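Local coordinates for protein PrgB (Enterococcus faecalis, PDB 6EVU) that promotes aggregation, biofilm formation and conjugation by binding and compacting DNA, this chain being its adhesin domain, at residues S202-T205 against H210-F213; S215-G218 against A222-Y225; V231-Q234 against K238-S241. All blocks are in the same frame, centred on the assembly; numbering follows the deposited sequence.

Contact 1: S202-T205 against H210-F213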
loop_
_atom_site.group_PDB
_atom_site.type_symbol
_atom_site.label_atom_id
_atom_site.label_comp_id
_atom_site.label_asym_id
_atom_site.label_seq_id
_atom_site.Cartn_x
_atom_site.Cartn_y
_atom_site.Cartn_z
ATOM N N SER A 202 0.714 -13.171 -0.927
ATOM C CA SER A 202 -0.469 -13.864 -1.406
ATOM C C SER A 202 -0.490 -15.287 -0.876
ATOM O O SER A 202 0.540 -15.975 -0.856
ATOM C CB SER A 202 -0.527 -13.902 -2.927
ATOM O OG SER A 202 -1.649 -14.661 -3.324
ATOM N N SER A 203 -1.674 -15.712 -0.449
ATOM C CA SER A 203 -1.927 -17.062 0.021
ATOM C C SER A 203 -2.982 -17.746 -0.844
ATOM O O SER A 203 -3.564 -18.752 -0.440
ATOM C CB SER A 203 -2.361 -17.016 1.484
ATOM O OG SER A 203 -3.575 -16.282 1.586
ATOM N N LEU A 204 -3.208 -17.223 -2.050
ATOM C CA LEU A 204 -4.334 -17.627 -2.883
ATOM C C LEU A 204 -4.194 -19.071 -3.352
ATOM O O LEU A 204 -3.138 -19.484 -3.843
ATOM C CB LEU A 204 -4.439 -16.724 -4.105
ATOM C CG LEU A 204 -5.113 -15.364 -3.896
ATOM C CD1 LEU A 204 -4.840 -14.554 -5.131
ATOM C CD2 LEU A 204 -6.618 -15.517 -3.647
ATOM N N THR A 205 -5.280 -19.825 -3.217
ATOM C CA THR A 205 -5.363 -21.182 -3.732
ATOM C C THR A 205 -6.750 -21.371 -4.334
ATOM O O THR A 205 -7.584 -20.463 -4.313
ATOM C CB THR A 205 -5.090 -22.199 -2.625
ATOM O OG1 THR A 205 -6.204 -22.247 -1.732
ATOM C CG2 THR A 205 -3.808 -21.877 -1.857
ATOM N N HIS A 210 -5.944 -15.277 0.140
ATOM C CA HIS A 210 -6.146 -13.897 -0.297
ATOM C C HIS A 210 -4.827 -13.343 -0.799
ATOM O O HIS A 210 -3.757 -13.856 -0.464
ATOM C CB HIS A 210 -6.717 -13.010 0.834
ATOM C CG HIS A 210 -5.711 -12.547 1.841
ATOM N ND1 HIS A 210 -5.388 -13.279 2.964
ATOM C CD2 HIS A 210 -4.993 -11.402 1.918
ATOM C CE1 HIS A 210 -4.487 -12.614 3.670
ATOM N NE2 HIS A 210 -4.228 -11.474 3.056
ATOM N N ALA A 211 -4.900 -12.244 -1.550
ATOM C CA ALA A 211 -3.674 -11.585 -2.000
ATOM C C ALA A 211 -3.788 -10.080 -1.802
ATOM O O ALA A 211 -4.865 -9.517 -1.991
ATOM C CB ALA A 211 -3.374 -11.842 -3.475
ATOM N N GLU A 212 -2.671 -9.466 -1.410
ATOM C CA GLU A 212 -2.502 -8.009 -1.482
ATOM C C GLU A 212 -2.133 -7.628 -2.917
ATOM O O GLU A 212 -1.374 -8.354 -3.589
ATOM C CB GLU A 212 -1.447 -7.519 -0.481
ATOM C CG GLU A 212 -1.720 -8.053 0.897
ATOM C CD GLU A 212 -1.023 -7.313 2.010
ATOM O OE1 GLU A 212 -0.143 -6.471 1.726
ATOM O OE2 GLU A 212 -1.311 -7.627 3.189
ATOM N N PHE A 213 -2.733 -6.532 -3.412
ATOM C CA PHE A 213 -2.584 -6.095 -4.807
ATOM C C PHE A 213 -2.428 -4.585 -4.893
ATOM O O PHE A 213 -2.682 -3.850 -3.925
ATOM C CB PHE A 213 -3.806 -6.503 -5.671
ATOM C CG PHE A 213 -5.116 -5.828 -5.252
ATOM C CD1 PHE A 213 -5.490 -4.600 -5.785
ATOM C CD2 PHE A 213 -5.975 -6.474 -4.362
ATOM C CE1 PHE A 213 -6.673 -3.995 -5.428
ATOM C CE2 PHE A 213 -7.191 -5.889 -4.007
ATOM C CZ PHE A 213 -7.542 -4.653 -4.522
#
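Ser202 and Ala211 form a single backbone bridge, CA to CA 4.0 Å, where the loop 202-205 meets the start of strand 211-215. One residue along, Ser203 N donates to His210 O at 2.8 Å, almost straight at 178° and tilted somewhat out of the carbonyl plane. The exchange is returned through a side chain: His210 N gives its hydrogen to Ser203 OG at 3.0 Å. Chi1 of Ser203 is 62°, which sets OG between its own N and carbonyl carbon and beside the backbone N of His210; the imidazole lies further off, oblique to this hydroxyl. Ser202 OG accepts from Leu204 N (3.3 Å), an ST turn within the loop, and also bonds to the backbone oxygen of Ser241. Leu204 straddles the peptide after His210, CG nearest the carbonyl carbon of His210, CD2 by His210 CA and CD1 tight against Ala211 CB at 3.5 Å. On its other edge the strand pairs with strand 280-287 of the large antiparallel sheet. Both the amide and the carbonyl of His210 are satisfied by Ser203 within a buried contact; a side-chain hydroxyl thus accepts from the strand end, where regular pairing would probably use a carbonyl.

Contact 2: S215-G218 against A222-Y225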
loop_
_atom_site.group_PDB
_atom_site.type_symbol
_atom_site.label_atom_id
_atom_site.label_comp_id
_atom_site.label_asym_id
_atom_site.label_seq_id
_atom_site.Cartn_x
_atom_site.Cartn_y
_atom_site.Cartn_z
ATOM N N SER A 215 -3.634 -1.647 -8.148
ATOM C CA SER A 215 -4.491 -1.577 -9.335
ATOM C C SER A 215 -4.790 -0.113 -9.638
ATOM O O SER A 215 -4.411 0.786 -8.872
ATOM C CB SER A 215 -5.792 -2.356 -9.124
ATOM O OG SER A 215 -6.534 -1.685 -8.119
ATOM N N ASP A 216 -5.543 0.110 -10.731
ATOM C CA ASP A 216 -6.114 1.415 -11.056
ATOM C C ASP A 216 -5.053 2.516 -11.004
ATOM O O ASP A 216 -5.222 3.576 -10.395
ATOM C CB ASP A 216 -7.291 1.731 -10.150
ATOM C CG ASP A 216 -8.316 0.629 -10.169
ATOM O OD1 ASP A 216 -8.884 0.411 -11.250
ATOM O OD2 ASP A 216 -8.493 -0.047 -9.129
ATOM N N PHE A 217 -3.967 2.269 -11.724
ATOM C CA PHE A 217 -2.934 3.286 -11.789
ATOM C C PHE A 217 -3.524 4.519 -12.462
ATOM O O PHE A 217 -4.241 4.403 -13.456
ATOM C CB PHE A 217 -1.705 2.722 -12.510
ATOM C CG PHE A 217 -0.883 1.852 -11.589
ATOM C CD1 PHE A 217 -1.267 0.542 -11.320
ATOM C CD2 PHE A 217 0.148 2.415 -10.840
ATOM C CE1 PHE A 217 -0.566 -0.227 -10.370
ATOM C CE2 PHE A 217 0.893 1.651 -9.897
ATOM C CZ PHE A 217 0.542 0.331 -9.673
ATOM N N GLY A 218 -3.357 5.679 -11.829
ATOM C CA GLY A 218 -4.002 6.886 -12.294
ATOM C C GLY A 218 -3.377 7.409 -13.575
ATOM O O GLY A 218 -2.465 6.817 -14.184
ATOM N N ALA A 222 2.008 4.122 -14.333
ATOM C CA ALA A 222 1.952 2.758 -14.855
ATOM C C ALA A 222 2.695 1.788 -13.944
ATOM O O ALA A 222 3.718 2.135 -13.336
ATOM C CB ALA A 222 2.510 2.670 -16.278
ATOM N N PHE A 223 2.179 0.555 -13.886
ATOM C CA PHE A 223 2.856 -0.546 -13.218
ATOM C C PHE A 223 3.886 -1.188 -14.158
ATOM O O PHE A 223 3.642 -1.366 -15.357
ATOM C CB PHE A 223 1.840 -1.583 -12.751
ATOM C CG PHE A 223 2.454 -2.812 -12.103
ATOM C CD1 PHE A 223 3.001 -3.842 -12.884
ATOM C CD2 PHE A 223 2.448 -2.966 -10.736
ATOM C CE1 PHE A 223 3.537 -4.974 -12.285
ATOM C CE2 PHE A 223 2.990 -4.090 -10.135
ATOM C CZ PHE A 223 3.544 -5.097 -10.916
ATOM N N LYS A 224 5.030 -1.571 -13.603
ATOM C CA LYS A 224 6.076 -2.250 -14.362
ATOM C C LYS A 224 6.521 -3.509 -13.624
ATOM O O LYS A 224 6.770 -3.459 -12.418
ATOM C CB LYS A 224 7.266 -1.305 -14.583
ATOM C CG LYS A 224 7.002 -0.196 -15.595
ATOM C CD LYS A 224 6.830 -0.790 -17.005
ATOM C CE LYS A 224 7.045 0.221 -18.098
ATOM N NZ LYS A 224 7.041 -0.461 -19.417
ATOM N N TYR A 225 6.648 -4.624 -14.354
ATOM C CA TYR A 225 6.994 -5.925 -13.784
ATOM C C TYR A 225 8.487 -5.990 -13.455
ATOM O O TYR A 225 9.323 -5.465 -14.197
ATOM C CB TYR A 225 6.646 -7.052 -14.783
ATOM C CG TYR A 225 7.070 -8.457 -14.363
ATOM C CD1 TYR A 225 6.485 -9.093 -13.274
ATOM C CD2 TYR A 225 8.069 -9.149 -15.060
ATOM C CE1 TYR A 225 6.862 -10.372 -12.890
ATOM C CE2 TYR A 225 8.465 -10.452 -14.677
ATOM C CZ TYR A 225 7.846 -11.051 -13.585
ATOM O OH TYR A 225 8.209 -12.302 -13.175
#
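Phe217 and Ala222 are the nearest backbone positions, CA to CA 5.8 Å, where the segment 215-218 faces strand 221-225 without a bridge or hydrogen bond between the two. The side chain of Phe217 spans the gap. Its CG is anti to the carbonyl carbon (chi1 -79°), and the ring lays one face against the start of the strand: Phe217 CD2 is 4.1 Å from the carbonyl carbon of Ala222, and Phe217 CE1 is 3.6 Å from Phe223 CB. That methylene makes a CH-pi contact, 4.0 Å from the Phe217 ring centroid and 25° off the ring normal, displaced from the middle of the ring toward its rim. With chi1 at 177° the Phe223 ring extends away from the segment 215-218, yet its CD2 edge still comes within 4.0 Å of Phe217 CZ, which sits near the plane of the Phe223 ring. The contact belongs to the turn from strand 211-215, which pairs with strand 280-287 in the large antiparallel sheet, to strand 221-225, an outer strand of a three-stranded sheet. Leu197 of strand 193-197, the other outer strand of that small sheet, touches both phenylalanines, and Tyr195 touches Phe217. Beyond the aromatic pair, Ser215 OG donates to Asp216 OD2 at 2.7 Å, from above the carboxylate plane. The same oxygen forms a salt bridge with Lys170.

Contact 3: V231-Q234 against K238-S241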
loop_
_atom_site.group_PDB
_atom_site.type_symbol
_atom_site.label_atom_id
_atom_site.label_comp_id
_atom_site.label_asym_id
_atom_site.label_seq_id
_atom_site.Cartn_x
_atom_site.Cartn_y
_atom_site.Cartn_z
ATOM N N VAL A 231 4.327 -11.089 -8.689
ATOM C CA VAL A 231 3.286 -10.071 -8.814
ATOM C C VAL A 231 3.215 -9.647 -10.271
ATOM O O VAL A 231 4.192 -9.110 -10.815
ATOM C CB VAL A 231 3.613 -8.857 -7.934
ATOM C CG1 VAL A 231 2.597 -7.716 -8.180
ATOM C CG2 VAL A 231 3.633 -9.230 -6.471
ATOM N N LYS A 232 2.073 -9.890 -10.907
ATOM C CA LYS A 232 1.904 -9.627 -12.336
ATOM C C LYS A 232 0.421 -9.416 -12.598
ATOM O O LYS A 232 -0.422 -9.783 -11.782
ATOM C CB LYS A 232 2.464 -10.759 -13.251
ATOM C CG LYS A 232 2.187 -12.194 -12.796
ATOM C CD LYS A 232 2.988 -13.247 -13.617
ATOM C CE LYS A 232 4.522 -13.196 -13.382
ATOM N NZ LYS A 232 5.286 -14.465 -13.708
ATOM N N LYS A 233 0.119 -8.787 -13.734
ATOM C CA LYS A 233 -1.255 -8.387 -14.039
ATOM C C LYS A 233 -2.169 -9.584 -14.282
ATOM O O LYS A 233 -1.850 -10.470 -15.074
ATOM C CB LYS A 233 -1.294 -7.460 -15.249
ATOM C CG LYS A 233 -2.666 -6.809 -15.416
ATOM C CD LYS A 233 -2.689 -5.776 -16.518
ATOM C CE LYS A 233 -3.931 -4.902 -16.360
ATOM N NZ LYS A 233 -4.288 -4.279 -17.659
ATOM N N GLN A 234 -3.316 -9.594 -13.609
ATOM C CA GLN A 234 -4.275 -10.684 -13.694
ATOM C C GLN A 234 -5.446 -10.308 -14.590
ATOM O O GLN A 234 -5.599 -9.159 -15.015
ATOM C CB GLN A 234 -4.781 -11.050 -12.301
ATOM C CG GLN A 234 -3.650 -11.390 -11.402
ATOM C CD GLN A 234 -2.836 -12.509 -11.980
ATOM O OE1 GLN A 234 -1.617 -12.425 -12.069
ATOM N NE2 GLN A 234 -3.511 -13.574 -12.404
ATOM N N LYS A 238 -5.947 -6.319 -11.879
ATOM C CA LYS A 238 -5.128 -6.049 -10.715
ATOM C C LYS A 238 -3.790 -6.780 -10.810
ATOM O O LYS A 238 -3.622 -7.752 -11.557
ATOM C CB LYS A 238 -5.868 -6.474 -9.444
ATOM C CG LYS A 238 -7.265 -5.833 -9.266
ATOM C CD LYS A 238 -8.020 -6.569 -8.170
ATOM C CE LYS A 238 -9.546 -6.347 -8.297
ATOM N NZ LYS A 238 -10.329 -7.495 -7.742
ATOM N N PHE A 239 -2.848 -6.331 -10.003
ATOM C CA PHE A 239 -1.495 -6.857 -9.993
ATOM C C PHE A 239 -1.283 -7.541 -8.642
ATOM O O PHE A 239 -1.271 -6.868 -7.607
ATOM C CB PHE A 239 -0.509 -5.715 -10.230
ATOM C CG PHE A 239 -0.711 -4.965 -11.545
ATOM C CD1 PHE A 239 -1.625 -3.924 -11.661
ATOM C CD2 PHE A 239 0.046 -5.303 -12.683
ATOM C CE1 PHE A 239 -1.775 -3.205 -12.861
ATOM C CE2 PHE A 239 -0.110 -4.595 -13.880
ATOM C CZ PHE A 239 -1.020 -3.558 -13.979
ATOM N N TYR A 240 -1.140 -8.865 -8.652
ATOM C CA TYR A 240 -0.838 -9.624 -7.449
ATOM C C TYR A 240 -0.354 -11.012 -7.829
ATOM O O TYR A 240 -0.362 -11.402 -9.002
ATOM C CB TYR A 240 -2.054 -9.732 -6.522
ATOM C CG TYR A 240 -3.255 -10.360 -7.200
ATOM C CD1 TYR A 240 -4.124 -9.588 -7.968
ATOM C CD2 TYR A 240 -3.518 -11.720 -7.091
ATOM C CE1 TYR A 240 -5.249 -10.124 -8.577
ATOM C CE2 TYR A 240 -4.659 -12.300 -7.734
ATOM C CZ TYR A 240 -5.527 -11.481 -8.468
ATOM O OH TYR A 240 -6.644 -12.019 -9.090
ATOM N N SER A 241 0.065 -11.767 -6.817
ATOM C CA SER A 241 0.437 -13.156 -7.059
ATOM C C SER A 241 -0.806 -14.017 -6.972
ATOM O O SER A 241 -1.429 -14.085 -5.899
ATOM C CB SER A 241 1.480 -13.658 -6.071
ATOM O OG SER A 241 1.649 -15.083 -6.206
#
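Gln234 N donates to Lys238 O at 2.8 Å, the donor lying nearly in line with the C=O bond. Lys233 CA adds a CA-H...O contact to the same oxygen, 3.5 Å away. Further from the turn the pairing slackens: Lys232 N to Tyr240 O and Tyr240 N to Lys232 O are both weak bonds, at 3.4 and 3.3 Å. Lys232 and Tyr240 form the hydrogen-bonded pair of a short antiparallel beta hairpin, while Lys233 and Phe239 are its non-hydrogen-bonded pair and share one face. There the extended Lys233 chain runs obliquely over the Phe239 ring; Lys233 CB approaches Phe239 CE2 to 3.4 Å, and Lys233 CG lies over the ring face, offset toward its rim, in a CH-pi contact. The aliphatic part of the lysine thus covers the aromatic ring, while its NZ continues to a salt bridge with Glu6. Gln234 and Tyr240 make a second CH-pi contact. With chi1 57°, Tyr240 CG stands between its own N and carbonyl carbon, and the ring comes to lie under Gln234 CG, 3.7 Å from the ring centroid and 22° off the normal; the two side chains cross at about a right angle. Tyr240 OH is hydrogen-bonded to Asp236 in the connecting turn, whose carboxylate also accepts from Lys238 N. Phe239 bonds through its backbone to Val214, and Lys238 forms a salt bridge with Asp168.

In the fold
Contacts 1, 2 and 3 follow one another along the chain, and the hairpin of contact 3 touches both of the others. Its centre lies about 10 Å from that of each, whereas the centres of contacts 1 and 2 are about 18 Å apart. Toward contact 1, Phe213 CB packs against Phe239 O at 3.2 Å, Leu204 CD1 meets Tyr240 CE2 at 3.4 Å, and Lys238 forms a cation-pi pair with Phe213. Toward contact 2 the join includes a ring stack of Phe223 on Phe239, with Phe223 CD1 3.3 Å from Phe239 CD2. The hairpin thereby links strands 211-215 and 221-225 of two different sheets within the adhesin domain.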